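Local coordinates for protein homoserine dehydrogenase (Staphylococcus aureus M1064, PDB 4PG7) that catalyses the NAD(P)-dependent interconversion of L-homoserine and L-aspartate semialdehyde, a hydride-transfer step of the aspartic acid pathway, at residues N179-K188 against L206-V217; A259-I269 against E284-A295. One frame throughout, in Å; residues are numbered along the deposited sequence.

Contact 1 (N179-K188 against L206-V217); sequences NGTSNFILSK and LGFAEADPTDDV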
# COMPACT_ATOMS: atom_id res chain seq x y z
N ASN A 179 -6.42 12.52 -6.89
CA ASN A 179 -7.60 12.78 -7.69
C ASN A 179 -7.41 12.06 -9.01
O ASN A 179 -6.51 12.38 -9.77
CB ASN A 179 -7.76 14.30 -7.86
CG ASN A 179 -8.97 14.65 -8.71
OD1 ASN A 179 -8.84 15.06 -9.87
ND2 ASN A 179 -10.15 14.45 -8.15
N GLY A 180 -8.25 11.07 -9.27
CA GLY A 180 -8.15 10.23 -10.48
C GLY A 180 -8.30 11.02 -11.77
O GLY A 180 -7.58 10.79 -12.73
N THR A 181 -9.24 11.95 -11.79
CA THR A 181 -9.54 12.71 -13.02
C THR A 181 -8.39 13.59 -13.47
O THR A 181 -8.05 13.60 -14.66
CB THR A 181 -10.80 13.57 -12.82
OG1 THR A 181 -11.92 12.70 -12.59
CG2 THR A 181 -11.06 14.43 -14.04
N SER A 182 -7.77 14.30 -12.53
CA SER A 182 -6.63 15.13 -12.88
C SER A 182 -5.43 14.32 -13.32
O SER A 182 -4.73 14.70 -14.23
CB SER A 182 -6.18 15.99 -11.72
OG SER A 182 -7.06 17.06 -11.50
N ASN A 183 -5.19 13.21 -12.64
CA ASN A 183 -4.10 12.35 -13.03
C ASN A 183 -4.35 11.76 -14.41
O ASN A 183 -3.42 11.68 -15.22
CB ASN A 183 -3.87 11.24 -12.03
CG ASN A 183 -2.48 10.68 -12.13
OD1 ASN A 183 -1.50 11.45 -12.14
ND2 ASN A 183 -2.36 9.36 -12.20
N PHE A 184 -5.58 11.36 -14.68
CA PHE A 184 -5.95 10.86 -16.01
C PHE A 184 -5.62 11.89 -17.09
O PHE A 184 -5.03 11.57 -18.12
CB PHE A 184 -7.43 10.49 -16.08
CG PHE A 184 -7.85 9.93 -17.42
CD1 PHE A 184 -7.82 8.57 -17.68
CD2 PHE A 184 -8.25 10.78 -18.44
CE1 PHE A 184 -8.19 8.06 -18.94
CE2 PHE A 184 -8.61 10.29 -19.69
CZ PHE A 184 -8.57 8.93 -19.94
N ILE A 185 -6.00 13.14 -16.83
CA ILE A 185 -5.77 14.20 -17.80
C ILE A 185 -4.29 14.40 -18.05
O ILE A 185 -3.85 14.51 -19.22
CB ILE A 185 -6.46 15.50 -17.33
CG1 ILE A 185 -7.97 15.35 -17.45
CG2 ILE A 185 -5.99 16.70 -18.14
CD1 ILE A 185 -8.79 16.36 -16.67
N LEU A 186 -3.50 14.47 -16.97
CA LEU A 186 -2.05 14.65 -17.14
C LEU A 186 -1.40 13.47 -17.90
O LEU A 186 -0.50 13.68 -18.71
CB LEU A 186 -1.37 14.89 -15.81
CG LEU A 186 -1.69 16.23 -15.12
CD1 LEU A 186 -1.06 16.29 -13.75
CD2 LEU A 186 -1.22 17.39 -15.95
N SER A 187 -1.85 12.25 -17.63
CA SER A 187 -1.36 11.07 -18.35
C SER A 187 -1.69 11.15 -19.84
O SER A 187 -0.87 10.85 -20.68
CB SER A 187 -1.96 9.79 -17.76
OG SER A 187 -1.46 9.58 -16.45
N LYS A 188 -2.91 11.58 -20.15
CA LYS A 188 -3.33 11.73 -21.54
C LYS A 188 -2.49 12.78 -22.28
O LYS A 188 -2.02 12.52 -23.38
CB LYS A 188 -4.80 12.13 -21.56
CG LYS A 188 -5.41 12.23 -22.95
CD LYS A 188 -5.63 10.88 -23.61
CE LYS A 188 -6.76 10.10 -22.96
NZ LYS A 188 -7.14 8.93 -23.80
N LEU A 206 -14.96 10.00 -21.90
CA LEU A 206 -14.65 8.66 -21.44
C LEU A 206 -15.25 8.33 -20.09
O LEU A 206 -15.09 7.22 -19.64
CB LEU A 206 -13.15 8.44 -21.41
CG LEU A 206 -12.47 8.39 -22.76
CD1 LEU A 206 -10.97 8.24 -22.55
CD2 LEU A 206 -13.00 7.24 -23.60
N GLY A 207 -15.95 9.28 -19.47
CA GLY A 207 -16.58 9.06 -18.18
C GLY A 207 -15.81 9.51 -16.93
O GLY A 207 -16.36 9.51 -15.84
N PHE A 208 -14.55 9.92 -17.07
CA PHE A 208 -13.73 10.32 -15.89
C PHE A 208 -14.06 11.69 -15.31
O PHE A 208 -14.27 11.84 -14.10
CB PHE A 208 -12.26 10.21 -16.24
CG PHE A 208 -11.87 8.81 -16.56
CD1 PHE A 208 -11.81 7.87 -15.55
CD2 PHE A 208 -11.69 8.41 -17.87
CE1 PHE A 208 -11.50 6.56 -15.82
CE2 PHE A 208 -11.40 7.08 -18.15
CZ PHE A 208 -11.30 6.16 -17.13
N ALA A 209 -14.17 12.68 -16.17
CA ALA A 209 -14.50 14.02 -15.72
C ALA A 209 -15.98 14.22 -15.88
O ALA A 209 -16.57 13.69 -16.82
CB ALA A 209 -13.74 15.05 -16.53
N GLU A 210 -16.56 15.02 -14.99
CA GLU A 210 -17.94 15.45 -15.08
C GLU A 210 -18.03 16.77 -15.85
O GLU A 210 -17.00 17.39 -16.18
CB GLU A 210 -18.53 15.55 -13.66
CG GLU A 210 -18.55 14.21 -12.94
CD GLU A 210 -18.57 14.31 -11.42
OE1 GLU A 210 -19.03 15.34 -10.88
OE2 GLU A 210 -18.12 13.35 -10.75
N ALA A 211 -19.25 17.20 -16.15
CA ALA A 211 -19.51 18.35 -17.04
C ALA A 211 -18.93 19.63 -16.50
O ALA A 211 -18.40 20.47 -17.25
CB ALA A 211 -21.01 18.51 -17.24
N ASP A 212 -19.06 19.82 -15.20
CA ASP A 212 -18.29 20.83 -14.48
C ASP A 212 -17.21 20.04 -13.74
O ASP A 212 -17.50 19.40 -12.73
CB ASP A 212 -19.17 21.62 -13.51
CG ASP A 212 -18.40 22.70 -12.76
OD1 ASP A 212 -17.16 22.79 -12.89
OD2 ASP A 212 -19.05 23.47 -12.02
N PRO A 213 -15.98 20.04 -14.26
CA PRO A 213 -14.94 19.25 -13.66
C PRO A 213 -14.13 20.04 -12.61
O PRO A 213 -13.13 19.52 -12.14
CB PRO A 213 -14.07 18.93 -14.86
CG PRO A 213 -14.10 20.21 -15.65
CD PRO A 213 -15.44 20.86 -15.36
N THR A 214 -14.55 21.26 -12.25
CA THR A 214 -13.82 22.18 -11.34
C THR A 214 -13.25 21.54 -10.09
O THR A 214 -12.10 21.76 -9.74
CB THR A 214 -14.75 23.34 -10.86
OG1 THR A 214 -15.18 24.08 -11.99
CG2 THR A 214 -14.05 24.29 -9.90
N ASP A 215 -14.07 20.75 -9.41
CA ASP A 215 -13.65 20.12 -8.17
C ASP A 215 -12.40 19.24 -8.37
O ASP A 215 -11.55 19.13 -7.47
CB ASP A 215 -14.79 19.28 -7.62
CG ASP A 215 -14.63 18.96 -6.17
OD1 ASP A 215 -14.62 19.90 -5.36
OD2 ASP A 215 -14.53 17.75 -5.83
N ASP A 216 -12.30 18.62 -9.54
CA ASP A 216 -11.16 17.78 -9.92
C ASP A 216 -9.98 18.63 -10.38
O ASP A 216 -8.88 18.60 -9.81
CB ASP A 216 -11.54 16.83 -11.07
CG ASP A 216 -12.59 15.81 -10.68
OD1 ASP A 216 -12.63 15.39 -9.50
OD2 ASP A 216 -13.32 15.38 -11.59
N VAL A 217 -10.25 19.38 -11.44
CA VAL A 217 -9.24 20.14 -12.18
C VAL A 217 -8.62 21.28 -11.38
O VAL A 217 -7.45 21.58 -11.58
CB VAL A 217 -9.88 20.65 -13.49
CG1 VAL A 217 -9.18 21.87 -14.05
CG2 VAL A 217 -9.91 19.52 -14.50
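The N-terminal end of helix 180-192, its N-cap N179 and first-turn T181, meets F208 in the loop after helix 196-205 and D216 in the short helix 214-217. N179 ND2 donates to D216 OD1 at 3.0 Å; the bond is nearly straight (167°) and leaves in the amide plane, but arrives from above the carboxylate plane. The same nitrogen also bonds D221, so one amide faces two acidic side chains. In its capping role N179 OD1 accepts from S182 N at 3.0 Å, which leaves ND2 to point across the contact. T181 places OG1 beside its own backbone N (chi1 -64°), from where it donates to F208 O at 2.9 Å, approaching above the carbonyl plane, while T181 CG2 rests on A209 CB at 3.7 Å. One helical turn later the contact becomes apolar. The F184 and F208 rings form an offset stack, their centroids 4.3 Å apart and their planes 24° from parallel, with F208 CD2 over the centre of the F184 ring. L206 CD1 adds to this cluster, 3.6 Å from F184 CZ, and one turn on from T181, I185 CD1 touches V217 CG2 at 4.0 Å.

Contact 2 (A259-I269 against E284-A295); sequences ADQLGYKIKLI and EPTLIDKKHQLA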
# COMPACT_ATOMS: atom_id res chain seq x y z
N ALA A 259 9.71 19.25 -18.89
CA ALA A 259 9.92 18.39 -17.71
C ALA A 259 10.50 17.06 -18.15
O ALA A 259 11.45 16.53 -17.54
CB ALA A 259 8.62 18.17 -16.97
N ASP A 260 9.92 16.51 -19.20
CA ASP A 260 10.33 15.23 -19.72
C ASP A 260 11.81 15.21 -20.08
O ASP A 260 12.55 14.27 -19.70
CB ASP A 260 9.53 14.86 -20.96
CG ASP A 260 10.00 13.55 -21.55
OD1 ASP A 260 9.92 12.51 -20.87
OD2 ASP A 260 10.56 13.58 -22.64
N GLN A 261 12.24 16.21 -20.86
CA GLN A 261 13.65 16.30 -21.28
C GLN A 261 14.59 16.46 -20.07
O GLN A 261 15.69 15.98 -20.12
CB GLN A 261 13.88 17.41 -22.31
CG GLN A 261 14.42 18.74 -21.79
CD GLN A 261 14.79 19.75 -22.89
OE1 GLN A 261 15.96 19.93 -23.20
NE2 GLN A 261 13.78 20.43 -23.47
N LEU A 262 14.14 17.12 -19.02
CA LEU A 262 14.92 17.24 -17.77
C LEU A 262 14.91 15.99 -16.86
O LEU A 262 15.63 15.96 -15.85
CB LEU A 262 14.41 18.43 -16.97
CG LEU A 262 14.69 19.78 -17.64
CD1 LEU A 262 13.74 20.82 -17.06
CD2 LEU A 262 16.13 20.19 -17.43
N GLY A 263 14.09 15.00 -17.18
CA GLY A 263 14.01 13.76 -16.42
C GLY A 263 12.84 13.63 -15.46
O GLY A 263 12.91 12.84 -14.52
N TYR A 264 11.76 14.38 -15.69
CA TYR A 264 10.63 14.46 -14.77
C TYR A 264 9.29 14.29 -15.47
O TYR A 264 9.15 14.63 -16.65
CB TYR A 264 10.59 15.83 -14.08
CG TYR A 264 11.81 16.16 -13.27
CD1 TYR A 264 11.89 15.80 -11.91
CD2 TYR A 264 12.92 16.76 -13.87
CE1 TYR A 264 13.05 16.07 -11.18
CE2 TYR A 264 14.07 17.06 -13.15
CZ TYR A 264 14.14 16.70 -11.80
OH TYR A 264 15.27 16.99 -11.09
N LYS A 265 8.32 13.76 -14.73
CA LYS A 265 6.92 13.80 -15.10
C LYS A 265 6.25 14.92 -14.32
O LYS A 265 6.79 15.39 -13.32
CB LYS A 265 6.25 12.48 -14.73
CG LYS A 265 6.73 11.32 -15.60
CD LYS A 265 5.78 10.17 -15.46
CE LYS A 265 6.01 9.12 -16.51
NZ LYS A 265 5.42 7.84 -16.04
N ILE A 266 5.07 15.32 -14.74
CA ILE A 266 4.27 16.27 -13.97
C ILE A 266 3.06 15.55 -13.39
O ILE A 266 2.34 14.88 -14.12
CB ILE A 266 3.87 17.48 -14.84
CG1 ILE A 266 5.13 18.20 -15.31
CG2 ILE A 266 3.00 18.45 -14.04
CD1 ILE A 266 4.90 19.51 -16.03
N LYS A 267 2.83 15.69 -12.10
CA LYS A 267 1.65 15.12 -11.43
C LYS A 267 1.04 16.22 -10.58
O LYS A 267 1.74 17.15 -10.15
CB LYS A 267 2.04 13.94 -10.50
CG LYS A 267 2.86 12.84 -11.17
CD LYS A 267 2.01 11.98 -12.09
CE LYS A 267 2.84 10.88 -12.71
NZ LYS A 267 2.00 10.02 -13.58
N LEU A 268 -0.26 16.10 -10.32
CA LEU A 268 -0.89 16.92 -9.30
C LEU A 268 -0.66 16.20 -7.98
O LEU A 268 -1.21 15.11 -7.76
CB LEU A 268 -2.37 17.11 -9.55
CG LEU A 268 -3.08 18.05 -8.54
CD1 LEU A 268 -2.66 19.49 -8.78
CD2 LEU A 268 -4.58 17.93 -8.63
N ILE A 269 0.15 16.81 -7.12
CA ILE A 269 0.57 16.20 -5.85
C ILE A 269 -0.05 16.93 -4.66
O ILE A 269 0.01 18.16 -4.57
CB ILE A 269 2.08 16.25 -5.71
CG1 ILE A 269 2.76 15.41 -6.82
CG2 ILE A 269 2.55 15.77 -4.33
CD1 ILE A 269 2.50 13.94 -6.74
N GLU A 284 -0.59 20.91 -5.69
CA GLU A 284 -0.21 21.65 -6.89
C GLU A 284 0.54 20.80 -7.90
O GLU A 284 1.09 19.74 -7.56
CB GLU A 284 0.62 22.89 -6.54
CG GLU A 284 1.93 22.57 -5.90
CD GLU A 284 2.62 23.82 -5.36
OE1 GLU A 284 2.78 24.82 -6.11
OE2 GLU A 284 3.03 23.77 -4.20
N PRO A 285 0.57 21.26 -9.16
CA PRO A 285 1.40 20.62 -10.18
C PRO A 285 2.87 20.60 -9.76
O PRO A 285 3.39 21.62 -9.31
CB PRO A 285 1.20 21.50 -11.42
CG PRO A 285 -0.08 22.20 -11.18
CD PRO A 285 -0.20 22.39 -9.71
N THR A 286 3.47 19.43 -9.85
CA THR A 286 4.76 19.12 -9.26
C THR A 286 5.55 18.25 -10.23
O THR A 286 5.00 17.30 -10.79
CB THR A 286 4.55 18.37 -7.93
OG1 THR A 286 3.79 19.20 -7.05
CG2 THR A 286 5.83 17.99 -7.27
N LEU A 287 6.81 18.57 -10.46
CA LEU A 287 7.66 17.70 -11.27
C LEU A 287 8.14 16.60 -10.35
O LEU A 287 8.55 16.87 -9.21
CB LEU A 287 8.84 18.42 -11.87
CG LEU A 287 8.63 19.13 -13.20
CD1 LEU A 287 7.65 20.28 -13.04
CD2 LEU A 287 9.97 19.61 -13.72
N ILE A 288 8.06 15.37 -10.83
CA ILE A 288 8.45 14.19 -10.09
C ILE A 288 9.49 13.47 -10.91
O ILE A 288 9.26 13.14 -12.09
CB ILE A 288 7.28 13.19 -9.90
CG1 ILE A 288 6.12 13.85 -9.16
CG2 ILE A 288 7.74 11.96 -9.11
CD1 ILE A 288 6.45 14.18 -7.71
N ASP A 289 10.62 13.18 -10.29
CA ASP A 289 11.68 12.44 -10.94
C ASP A 289 11.11 11.14 -11.49
O ASP A 289 10.42 10.42 -10.77
CB ASP A 289 12.82 12.16 -9.97
CG ASP A 289 14.01 11.49 -10.64
OD1 ASP A 289 15.03 12.15 -10.84
OD2 ASP A 289 13.94 10.33 -10.99
N LYS A 290 11.45 10.83 -12.74
CA LYS A 290 10.94 9.64 -13.41
C LYS A 290 11.23 8.33 -12.72
O LYS A 290 10.54 7.36 -12.95
CB LYS A 290 11.49 9.54 -14.83
CG LYS A 290 10.86 10.48 -15.82
CD LYS A 290 11.60 10.33 -17.15
CE LYS A 290 11.02 11.23 -18.23
NZ LYS A 290 11.91 11.23 -19.43
N LYS A 291 12.27 8.28 -11.90
CA LYS A 291 12.60 7.05 -11.17
C LYS A 291 11.82 6.89 -9.86
O LYS A 291 11.84 5.82 -9.28
CB LYS A 291 14.10 7.03 -10.86
CG LYS A 291 14.97 6.99 -12.11
CD LYS A 291 16.43 7.27 -11.78
CE LYS A 291 16.64 8.77 -11.60
NZ LYS A 291 17.58 9.13 -10.51
N HIS A 292 11.15 7.94 -9.39
CA HIS A 292 10.36 7.87 -8.16
C HIS A 292 9.13 6.99 -8.39
O HIS A 292 8.49 7.05 -9.45
CB HIS A 292 9.91 9.28 -7.76
CG HIS A 292 9.50 9.41 -6.33
ND1 HIS A 292 8.25 9.06 -5.88
CD2 HIS A 292 10.18 9.85 -5.24
CE1 HIS A 292 8.16 9.30 -4.58
NE2 HIS A 292 9.33 9.75 -4.17
N GLN A 293 8.77 6.21 -7.38
CA GLN A 293 7.60 5.34 -7.45
C GLN A 293 6.34 6.09 -7.89
O GLN A 293 5.53 5.56 -8.64
CB GLN A 293 7.38 4.60 -6.12
CG GLN A 293 6.87 3.17 -6.17
CD GLN A 293 7.46 2.24 -7.23
OE1 GLN A 293 8.67 2.06 -7.34
NE2 GLN A 293 6.56 1.59 -7.98
N LEU A 294 6.16 7.34 -7.45
CA LEU A 294 5.00 8.13 -7.85
C LEU A 294 4.95 8.47 -9.32
O LEU A 294 3.86 8.68 -9.86
CB LEU A 294 4.87 9.42 -7.05
CG LEU A 294 4.26 9.33 -5.67
CD1 LEU A 294 4.29 10.71 -5.03
CD2 LEU A 294 2.85 8.79 -5.69
N ALA A 295 6.12 8.58 -9.96
CA ALA A 295 6.16 8.97 -11.33
C ALA A 295 5.40 7.98 -12.21
O ALA A 295 4.91 8.35 -13.27
CB ALA A 295 7.59 9.12 -11.82
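K290, just past the end of strand 278-289, reaches back along G263 to D260 in the last turn of helix 253-262. Its CB lies 3.6 Å from G263 O and its CG 3.4 Å from the same oxygen, which also accepts the backbone N-H of K290; CD lies 3.9 Å from G263 C, CE comes up against D260 OD1, and NZ, the chain extended, meets two acceptors of D260: a salt bridge to OD1 at 2.8 Å, met from above the carboxylate plane, and a hydrogen bond to D260 O at 3.1 Å. G263 N reaches that carbonyl from the opposite face; with Y264 N bonded to A259 O it makes the Schellman motif that ends the helix. Strands 264-275 and 278-289 make a beta hairpin, here antiparallel and twisted (143° between strand directions), with paired backbone bonds at K265-I288, K267-T286 and I269-E284. I266, L268, P285 and L287 share one face, where L287 CD2 reaches A259 CB at 3.8 Å. On the other face I269 CG1 packs on T286 CB at 3.6 Å, and K265 NZ donates to A295 O at 2.9 Å. K267 NZ bonds that oxygen weakly and V297 O more strongly, and both lysines form salt bridges to E298. The two ammonium groups thus converge on one carboxylate and one shared carbonyl, which probably balances their positive charge, while K290 would complement the carbonyl-rich helix end.

In the fold
Both contacts are largely buried, contact 1 about 15 Å and contact 2 about 19 Å from the chain centre, with about 18 Å between their own centres. They share no element but touch directly: helix 180-192 of contact 1 lies against strand 264-275 of contact 2, with L186 CD1 3.5 Å from L268 N. E298, the partner of the two contact 2 lysines, also hydrogen-bonds S187 of helix 180-192. Contact 1 joins a helix to a loop and a short helix through a few side-chain bonds and an aromatic stack, whereas contact 2 is built on regular backbone pairing in a sheet. Each has an exposed fringe, at L206 in one and at D260 and K290 in the other.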